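Long-range contacts in hydrolase, haloacid dehalogenase-like family (Pseudomonas syringae pv. tomato, PDB 3S6J), which is a calcium-binding haloacid dehalogenase-like hydrolase that probably removes phosphate from sugar phosphates: residues L17-Q23 / Q89-L93; R46-M50 / A173-M177; A31-I37 / R74-H79; A205-Y209 / D220-S224. All blocks are in the same frame, centred on the assembly; numbering follows the deposited sequence.

Contact 1: L17-Q23 / Q89-L93; sequences LTDSVYQ and QIIAL
Within L17-Q23 and Q89-L93, two very short, weakly bonded strands, 18-19 and 91-92, run antiparallel, joined by the backbone bonds L93 N to L17 O (2.9 Å) and D19 N to I91 O (2.8 Å), with T18 and A92 forming a non-hydrogen-bonded pair between them. Beyond D19 a water bridges the chains, donating to D19 O and Q89 O and accepting from I91 N. L93 folds back over the other strand: its CD1 lies 3.5 Å from T18 O, while CD2 rests against D19 CB, the two side chains crossing at about a right angle. I90 packs its CD1 and CG2 on S20 CB. Q23 turns at chi2 (74°), which carries its amide to Q89; Q23 NE2 donates to a lone pair of Q89 OE1 at 3.3 Å, the two amide planes almost perpendicular. D19 OD2 accepts from M41 N of the second subunit, and S20 OG bonds the calcium ligand D14 and also accepts from T18 OG1. The two-stranded antiparallel pair leads from the metal-binding loop into helix 21-34; N124 of helix 118-127 packs on T18, S20 and I90, and Y83 of helix 69-85 on S20, Q23 and I90.

Contact 2: R46-M50 / A173-M177; sequences RKIGM and AIWDM
A Met-aromatic contact and an indole hydrogen bond join the end of helix 41-47, and the turn after it, to the start of helix 174-182, beside the calcium site. Selenomethionine M50 lies over one face of the W175 six-membered ring, with CE 3.4 Å from the centroid in a CH-pi contact and SE 4.5 Å away, almost on the ring normal. I174 CG2 lies on the opposite face, toward the rim. W175 NE1 donates to a lone pair of R46 O at 2.8 Å, the acceptor lying close to the ring plane and the N-H bent to 149°. I48 O meets the same edge, 3.4 Å from W175 CD1, and also accepts from Y195 OH. The R46 bond, with M50 and I174 on the two faces, helps to fix how the indole is turned. The turn is type II, closed by M50 N to K47 O (3.0 Å); G49 brings its bare CA to 4.2 Å from W175 CD1. At the N-cap position, A173 follows the calcium ligand D172, and its N donates to D176 OD1. All this is consistent with the active-site face of a HAD fold, where the helical cap meets the loop after a core strand.

Contact 3: A31-I37 / R74-H79; sequences ALDAENI and RLSEKH
Apolar packing between A31-I37 and R74-H79 centres on L75, whose CD2 lies between L32 CD2 (3.9 Å) and the aliphatic part of E35, with E35 CG at 3.6 Å. L75 CD1 reaches I37 CD1, at 4.2 Å. The small A31 lets the backbones come close: its CB touches K78 CB at 3.5 Å, and the CA atoms of these two residues are 5.1 Å apart. Charge pairing takes over at the outer end. E35 bends at chi2 (-71°), which swings its carboxylate across to R74, and R74 NH2 donates to E35 OE1 at 2.7 Å from the syn side, though 31° out of the carboxylate plane. A second bond, R74 NE to E35 OE2, is weak, and the two flat groups are twisted 51° apart, so the salt bridge is far from a coplanar fork. Q71 also donates to E35 OE1. In the backbone, a Schellman motif ends the first helix, with N36 at positive phi and I37 N bonded to L32 O (2.8 Å). The contact thus pins the C-terminal end of helix 21-34 against the middle of helix 69-85 within the helical cap, where H79 stacks on W28 and bonds N24, both earlier in helix 21-34.

Contact 4: A205-Y209 / D220-S224; sequences ALRVY and DEIAS
Y209 sets its ring with CG opposite the carbonyl carbon (chi1 -58°), and E221, with a like first torsion and an extended chain beyond CG, stretches out to meet it. Y209 OH donates to E221 OE1 at 2.7 Å, taking the anti lone pair, the one turned away from OE2. E221 OE1 lies near the plane of the ring, at its edge, and is 3.6 Å from CE1 of Y209, while the carboxylate is tilted 40° to the ring. I222 completes the contact with apolar groups. Its CD1 touches R207 CG at 3.7 Å and L206 CD2 at 3.9 Å, the L206 and I222 side chains sliding past each other in opposite directions. Strand 207-209 is the outermost strand on its side of the parallel sheet of this Rossmann-like HAD core, next to strand 186-190, and the C-terminal helix 219-222 packs against it after the short helix 212-217. V188 of strand 186-190 and L215 of helix 212-217 both touch Y209 and I222, so the strand and the last helix pack on the same neighbours. R207 curls back on its own chain, and its NE donates almost straight (175°) to L206 O at 2.8 Å. That curl leaves R207 NH1 5.0 Å from E221 OE1, so the opposite charges probably attract only weakly, without forming a salt bridge.

Contacts 1 and 2 lie beside the calcium ligands D12, D14 and D172. The S20 side chain of contact 1 is about 7 Å from a bound calcium ion, and G49 of contact 2 about 5 Å from one. The two contacts meet directly, V21 CG1 lying 4.0 Å from I48 CG2. Contact 3 continues outward along helix 21-34, which it shares with contact 1, and its centre is 21 Å from that of contact 1. Contacts 3 and 4 lie on opposite sides of the chain's centre, their own centres 38 Å apart; contact 4 joins contact 2 through packing of M177 SE on A205 CB, at 3.7 Å.

Contact 1: L17-Q23 / Q89-L93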
# COMPACT_ATOMS: atom_id res chain seq x y z
N LEU E 17 9.96 11.76 2.19
CA LEU E 17 9.76 13.13 2.67
C LEU E 17 8.37 13.70 2.32
O LEU E 17 7.82 14.52 3.06
CB LEU E 17 10.88 14.07 2.18
CG LEU E 17 12.30 13.69 2.58
CD1 LEU E 17 13.36 14.46 1.77
CD2 LEU E 17 12.52 13.86 4.08
N THR E 18 7.79 13.27 1.20
CA THR E 18 6.45 13.67 0.83
C THR E 18 5.52 12.47 0.74
O THR E 18 5.93 11.39 0.27
CB THR E 18 6.40 14.39 -0.54
OG1 THR E 18 7.11 13.61 -1.52
CG2 THR E 18 7.02 15.77 -0.45
N ASP E 19 4.27 12.67 1.14
CA ASP E 19 3.27 11.61 1.09
C ASP E 19 2.70 11.46 -0.33
O ASP E 19 1.57 11.88 -0.62
CB ASP E 19 2.16 11.89 2.09
CG ASP E 19 1.25 10.71 2.31
OD1 ASP E 19 1.48 9.66 1.66
OD2 ASP E 19 0.31 10.83 3.13
N SER E 20 3.49 10.86 -1.21
CA SER E 20 3.14 10.84 -2.63
C SER E 20 3.15 9.48 -3.33
O SER E 20 2.80 9.40 -4.51
CB SER E 20 4.03 11.82 -3.40
OG SER E 20 5.39 11.61 -3.12
N VAL E 21 3.51 8.42 -2.62
CA VAL E 21 3.51 7.08 -3.21
C VAL E 21 2.13 6.69 -3.75
O VAL E 21 2.04 6.13 -4.82
CB VAL E 21 3.97 6.01 -2.18
CG1 VAL E 21 3.68 4.62 -2.70
CG2 VAL E 21 5.46 6.17 -1.84
N TYR E 22 1.08 6.99 -3.01
CA TYR E 22 -0.26 6.57 -3.38
C TYR E 22 -0.76 7.33 -4.62
O TYR E 22 -1.55 6.80 -5.41
CB TYR E 22 -1.23 6.67 -2.18
CG TYR E 22 -0.92 5.63 -1.12
CD1 TYR E 22 0.17 5.78 -0.26
CD2 TYR E 22 -1.69 4.47 -0.99
CE1 TYR E 22 0.47 4.82 0.71
CE2 TYR E 22 -1.38 3.50 -0.03
CZ TYR E 22 -0.30 3.69 0.81
OH TYR E 22 0.02 2.73 1.74
N GLN E 23 -0.28 8.56 -4.78
CA GLN E 23 -0.57 9.30 -6.01
C GLN E 23 0.19 8.67 -7.18
O GLN E 23 -0.36 8.51 -8.28
CB GLN E 23 -0.24 10.80 -5.85
CG GLN E 23 -1.25 11.59 -5.02
CD GLN E 23 -1.15 11.31 -3.52
OE1 GLN E 23 -0.09 10.97 -2.99
NE2 GLN E 23 -2.27 11.47 -2.82
N GLN E 89 -2.65 17.07 -4.21
CA GLN E 89 -2.99 16.13 -3.15
C GLN E 89 -1.77 15.87 -2.28
O GLN E 89 -1.90 15.39 -1.15
CB GLN E 89 -3.50 14.81 -3.75
CG GLN E 89 -4.86 14.93 -4.41
CD GLN E 89 -5.42 13.57 -4.81
OE1 GLN E 89 -4.76 12.54 -4.64
NE2 GLN E 89 -6.64 13.57 -5.35
N ILE E 90 -0.60 16.21 -2.81
CA ILE E 90 0.67 15.86 -2.18
C ILE E 90 1.05 16.76 -1.02
O ILE E 90 1.24 17.97 -1.17
CB ILE E 90 1.82 15.86 -3.20
CG1 ILE E 90 1.52 14.89 -4.34
CG2 ILE E 90 3.15 15.51 -2.49
CD1 ILE E 90 2.67 14.70 -5.27
N ILE E 91 1.19 16.13 0.14
CA ILE E 91 1.46 16.82 1.39
C ILE E 91 2.84 16.37 1.87
O ILE E 91 3.31 15.29 1.50
CB ILE E 91 0.36 16.47 2.41
CG1 ILE E 91 -1.01 16.74 1.76
CG2 ILE E 91 0.54 17.22 3.71
CD1 ILE E 91 -2.14 15.73 2.12
N ALA E 92 3.52 17.21 2.64
CA ALA E 92 4.79 16.82 3.23
C ALA E 92 4.46 15.83 4.33
O ALA E 92 3.44 15.98 5.00
CB ALA E 92 5.51 18.04 3.79
N LEU E 93 5.29 14.80 4.51
CA LEU E 93 5.12 13.86 5.63
C LEU E 93 5.56 14.50 6.96
O LEU E 93 6.45 15.34 6.95
CB LEU E 93 5.93 12.59 5.36
CG LEU E 93 5.26 11.57 4.44
CD1 LEU E 93 6.27 10.67 3.71
CD2 LEU E 93 4.24 10.75 5.23
O HOH W 1 -0.48 13.81 0.43

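Contact 2: R46-M50 / A173-M177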
# COMPACT_ATOMS: atom_id res chain seq x y z
N ARG E 46 4.28 -2.32 -5.22
CA ARG E 46 5.51 -3.05 -4.94
C ARG E 46 6.73 -2.48 -5.66
O ARG E 46 7.86 -2.61 -5.18
CB ARG E 46 5.37 -4.52 -5.36
CG ARG E 46 4.74 -5.45 -4.33
CD ARG E 46 5.30 -6.88 -4.49
NE ARG E 46 5.25 -7.39 -5.87
CZ ARG E 46 5.27 -8.69 -6.20
NH1 ARG E 46 5.34 -9.62 -5.25
NH2 ARG E 46 5.21 -9.07 -7.47
N LYS E 47 6.52 -1.89 -6.84
CA LYS E 47 7.62 -1.42 -7.68
C LYS E 47 7.93 0.08 -7.53
O LYS E 47 8.91 0.58 -8.07
CB LYS E 47 7.35 -1.72 -9.16
CG LYS E 47 6.88 -3.14 -9.47
CD LYS E 47 7.91 -4.21 -9.10
CE LYS E 47 7.59 -5.55 -9.78
NZ LYS E 47 8.33 -6.70 -9.18
N ILE E 48 7.07 0.80 -6.83
CA ILE E 48 7.29 2.23 -6.67
C ILE E 48 8.64 2.48 -5.99
O ILE E 48 8.92 1.96 -4.89
CB ILE E 48 6.12 2.90 -5.89
CG1 ILE E 48 4.80 2.68 -6.64
CG2 ILE E 48 6.37 4.40 -5.69
CD1 ILE E 48 4.74 3.30 -8.04
N GLY E 49 9.48 3.27 -6.66
CA GLY E 49 10.84 3.50 -6.21
C GLY E 49 11.85 3.06 -7.26
O GLY E 49 12.97 3.55 -7.28
N MSE E 50 11.46 2.11 -8.12
CA MSE E 50 12.24 1.81 -9.34
C MSE E 50 12.03 2.92 -10.34
O MSE E 50 11.00 3.59 -10.31
CB MSE E 50 11.78 0.52 -10.00
CG MSE E 50 11.90 -0.73 -9.16
SE MSE E 50 11.73 -2.29 -10.32
CE MSE E 50 12.94 -3.51 -9.41
N ALA E 173 11.36 2.31 0.37
CA ALA E 173 11.13 1.16 -0.49
C ALA E 173 12.26 0.12 -0.46
O ALA E 173 13.43 0.44 -0.22
CB ALA E 173 10.84 1.63 -1.93
N ILE E 174 11.87 -1.13 -0.66
CA ILE E 174 12.79 -2.23 -0.88
C ILE E 174 13.93 -1.73 -1.78
O ILE E 174 15.11 -1.96 -1.51
CB ILE E 174 12.01 -3.39 -1.56
CG1 ILE E 174 11.28 -4.24 -0.49
CG2 ILE E 174 12.90 -4.24 -2.41
CD1 ILE E 174 10.19 -5.17 -1.10
N TRP E 175 13.56 -1.00 -2.82
CA TRP E 175 14.50 -0.53 -3.83
C TRP E 175 15.56 0.43 -3.32
O TRP E 175 16.68 0.37 -3.79
CB TRP E 175 13.72 0.04 -5.02
CG TRP E 175 12.56 -0.84 -5.29
CD1 TRP E 175 11.24 -0.52 -5.14
CD2 TRP E 175 12.60 -2.22 -5.67
NE1 TRP E 175 10.46 -1.61 -5.44
CE2 TRP E 175 11.27 -2.67 -5.76
CE3 TRP E 175 13.64 -3.13 -5.94
CZ2 TRP E 175 10.94 -3.98 -6.13
CZ3 TRP E 175 13.31 -4.42 -6.32
CH2 TRP E 175 11.97 -4.84 -6.40
N ASP E 176 15.22 1.30 -2.36
CA ASP E 176 16.19 2.17 -1.70
C ASP E 176 17.18 1.37 -0.87
O ASP E 176 18.38 1.65 -0.86
CB ASP E 176 15.50 3.17 -0.74
CG ASP E 176 14.60 4.16 -1.46
OD1 ASP E 176 13.37 3.98 -1.40
OD2 ASP E 176 15.11 5.14 -2.07
N MSE E 177 16.67 0.38 -0.15
CA MSE E 177 17.49 -0.45 0.72
C MSE E 177 18.44 -1.32 -0.09
O MSE E 177 19.63 -1.41 0.22
CB MSE E 177 16.62 -1.31 1.65
CG MSE E 177 15.75 -0.52 2.62
SE MSE E 177 16.83 0.76 3.67
CE MSE E 177 16.41 2.38 2.67

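Contact 3: A31-I37 / R74-H79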
# COMPACT_ATOMS: atom_id res chain seq x y z
N ALA E 31 -2.40 5.02 -16.24
CA ALA E 31 -1.60 4.81 -17.46
C ALA E 31 -1.64 3.38 -17.98
O ALA E 31 -1.74 3.15 -19.19
CB ALA E 31 -0.16 5.25 -17.26
N LEU E 32 -1.53 2.41 -17.07
CA LEU E 32 -1.50 1.00 -17.47
C LEU E 32 -2.87 0.51 -17.96
O LEU E 32 -2.95 -0.28 -18.92
CB LEU E 32 -0.98 0.12 -16.33
CG LEU E 32 0.52 0.27 -16.03
CD1 LEU E 32 0.88 -0.11 -14.58
CD2 LEU E 32 1.34 -0.56 -16.98
N ASP E 33 -3.93 0.97 -17.31
CA ASP E 33 -5.29 0.65 -17.74
C ASP E 33 -5.54 1.21 -19.13
O ASP E 33 -6.15 0.54 -19.97
CB ASP E 33 -6.34 1.21 -16.77
CG ASP E 33 -6.44 0.40 -15.47
OD1 ASP E 33 -5.82 -0.68 -15.36
OD2 ASP E 33 -7.15 0.87 -14.54
N ALA E 34 -5.08 2.44 -19.39
CA ALA E 34 -5.24 3.09 -20.70
C ALA E 34 -4.61 2.29 -21.82
O ALA E 34 -4.95 2.44 -23.00
CB ALA E 34 -4.62 4.47 -20.68
N GLU E 35 -3.65 1.45 -21.44
CA GLU E 35 -2.83 0.73 -22.39
C GLU E 35 -3.11 -0.76 -22.30
O GLU E 35 -2.28 -1.57 -22.73
CB GLU E 35 -1.36 1.04 -22.14
CG GLU E 35 -0.96 2.46 -22.54
CD GLU E 35 -0.94 2.65 -24.05
OE1 GLU E 35 -0.62 1.68 -24.78
OE2 GLU E 35 -1.27 3.77 -24.51
N ASN E 36 -4.28 -1.13 -21.77
CA ASN E 36 -4.70 -2.53 -21.68
C ASN E 36 -3.63 -3.42 -21.05
O ASN E 36 -3.35 -4.52 -21.54
CB ASN E 36 -5.04 -3.12 -23.05
CG ASN E 36 -5.88 -2.19 -23.90
OD1 ASN E 36 -5.46 -1.76 -24.98
ND2 ASN E 36 -7.06 -1.88 -23.42
N ILE E 37 -3.01 -2.91 -19.99
CA ILE E 37 -2.11 -3.71 -19.16
C ILE E 37 -2.67 -3.66 -17.74
O ILE E 37 -2.24 -2.87 -16.91
CB ILE E 37 -0.66 -3.19 -19.19
CG1 ILE E 37 -0.19 -3.01 -20.63
CG2 ILE E 37 0.29 -4.16 -18.43
CD1 ILE E 37 1.30 -2.74 -20.77
N ARG E 74 4.99 5.91 -24.18
CA ARG E 74 3.62 6.40 -24.02
C ARG E 74 3.12 6.21 -22.58
O ARG E 74 2.47 7.10 -22.03
CB ARG E 74 2.65 5.77 -25.03
CG ARG E 74 2.83 6.26 -26.46
CD ARG E 74 1.63 5.96 -27.35
NE ARG E 74 0.98 4.70 -26.99
CZ ARG E 74 1.33 3.51 -27.46
NH1 ARG E 74 2.32 3.40 -28.34
NH2 ARG E 74 0.69 2.43 -27.06
N LEU E 75 3.41 5.06 -21.98
CA LEU E 75 3.00 4.80 -20.60
C LEU E 75 3.60 5.86 -19.68
O LEU E 75 2.92 6.44 -18.83
CB LEU E 75 3.44 3.42 -20.13
CG LEU E 75 2.53 2.27 -20.55
CD1 LEU E 75 3.30 0.96 -20.45
CD2 LEU E 75 1.25 2.25 -19.70
N SER E 76 4.89 6.11 -19.88
CA SER E 76 5.60 7.17 -19.18
C SER E 76 4.87 8.52 -19.31
O SER E 76 4.55 9.15 -18.31
CB SER E 76 7.03 7.27 -19.69
OG SER E 76 7.78 8.17 -18.90
N GLU E 77 4.60 8.94 -20.55
CA GLU E 77 3.85 10.18 -20.75
C GLU E 77 2.51 10.19 -20.03
O GLU E 77 2.15 11.18 -19.40
CB GLU E 77 3.65 10.47 -22.25
CG GLU E 77 4.90 10.97 -22.96
CD GLU E 77 4.62 11.48 -24.39
OE1 GLU E 77 4.07 12.61 -24.54
OE2 GLU E 77 4.96 10.75 -25.35
N LYS E 78 1.75 9.10 -20.16
CA LYS E 78 0.45 8.98 -19.50
C LYS E 78 0.61 9.12 -18.01
O LYS E 78 -0.20 9.76 -17.35
CB LYS E 78 -0.20 7.64 -19.82
CG LYS E 78 -1.41 7.73 -20.74
CD LYS E 78 -1.08 7.38 -22.16
CE LYS E 78 -2.34 7.17 -23.00
NZ LYS E 78 -3.35 8.29 -22.80
N HIS E 79 1.66 8.51 -17.47
CA HIS E 79 1.94 8.60 -16.04
C HIS E 79 2.24 10.04 -15.60
O HIS E 79 1.64 10.51 -14.64
CB HIS E 79 3.08 7.67 -15.65
CG HIS E 79 3.57 7.87 -14.25
ND1 HIS E 79 4.69 8.62 -13.96
CD2 HIS E 79 3.12 7.39 -13.08
CE1 HIS E 79 4.90 8.60 -12.66
NE2 HIS E 79 3.95 7.87 -12.09

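Contact 4: A205-Y209 / D220-S224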
# COMPACT_ATOMS: atom_id res chain seq x y z
N ALA E 205 17.38 -2.97 5.34
CA ALA E 205 17.28 -1.89 6.32
C ALA E 205 17.89 -2.29 7.67
O ALA E 205 17.65 -3.39 8.16
CB ALA E 205 15.84 -1.44 6.48
N LEU E 206 18.73 -1.41 8.23
CA LEU E 206 19.35 -1.64 9.53
C LEU E 206 18.41 -1.26 10.66
O LEU E 206 18.40 -1.91 11.71
CB LEU E 206 20.68 -0.89 9.66
CG LEU E 206 21.43 -1.08 11.00
CD1 LEU E 206 21.85 -2.55 11.22
CD2 LEU E 206 22.65 -0.19 11.06
N ARG E 207 17.64 -0.18 10.45
CA ARG E 207 16.58 0.25 11.36
C ARG E 207 15.39 0.62 10.49
O ARG E 207 15.55 1.00 9.33
CB ARG E 207 16.99 1.50 12.14
CG ARG E 207 18.13 1.32 13.13
CD ARG E 207 17.66 0.61 14.37
NE ARG E 207 17.59 -0.82 14.15
CZ ARG E 207 17.19 -1.70 15.06
NH1 ARG E 207 16.83 -1.30 16.29
NH2 ARG E 207 17.17 -2.99 14.75
N VAL E 208 14.20 0.54 11.06
CA VAL E 208 13.02 1.01 10.37
C VAL E 208 12.20 1.94 11.29
O VAL E 208 11.94 1.60 12.44
CB VAL E 208 12.16 -0.18 9.92
CG1 VAL E 208 10.75 0.30 9.55
CG2 VAL E 208 12.85 -0.93 8.77
N TYR E 209 11.82 3.10 10.77
CA TYR E 209 11.00 4.05 11.51
C TYR E 209 9.70 4.34 10.78
O TYR E 209 9.57 4.07 9.57
CB TYR E 209 11.80 5.34 11.72
CG TYR E 209 13.09 5.07 12.44
CD1 TYR E 209 13.10 4.73 13.80
CD2 TYR E 209 14.30 5.13 11.77
CE1 TYR E 209 14.27 4.46 14.47
CE2 TYR E 209 15.48 4.86 12.44
CZ TYR E 209 15.45 4.53 13.78
OH TYR E 209 16.63 4.25 14.41
N ASP E 220 19.89 9.58 17.01
CA ASP E 220 21.10 9.12 17.69
C ASP E 220 21.40 7.63 17.51
O ASP E 220 22.56 7.24 17.49
CB ASP E 220 21.04 9.43 19.19
CG ASP E 220 21.06 10.91 19.47
OD1 ASP E 220 21.77 11.64 18.73
OD2 ASP E 220 20.36 11.35 20.43
N GLU E 221 20.35 6.82 17.40
CA GLU E 221 20.50 5.37 17.21
C GLU E 221 21.27 5.07 15.93
O GLU E 221 21.86 3.99 15.78
CB GLU E 221 19.13 4.69 17.09
CG GLU E 221 18.29 4.66 18.37
CD GLU E 221 17.02 3.81 18.22
OE1 GLU E 221 16.55 3.60 17.07
OE2 GLU E 221 16.48 3.36 19.26
N ILE E 222 21.27 6.02 15.01
CA ILE E 222 21.56 5.66 13.65
C ILE E 222 22.49 6.63 12.92
O ILE E 222 23.00 6.30 11.84
CB ILE E 222 20.22 5.44 12.88
CG1 ILE E 222 20.45 4.53 11.69
CG2 ILE E 222 19.52 6.81 12.54
CD1 ILE E 222 21.15 3.23 12.05
N ALA E 223 22.71 7.81 13.49
CA ALA E 223 23.56 8.83 12.86
C ALA E 223 24.51 9.50 13.86
O ALA E 223 24.21 9.59 15.05
CB ALA E 223 22.69 9.88 12.13
N SER E 224 25.66 9.97 13.37
CA SER E 224 26.63 10.68 14.19
C SER E 224 26.55 12.17 13.91
O SER E 224 26.89 12.60 12.79
CB SER E 224 28.05 10.21 13.88
OG SER E 224 28.22 8.84 14.17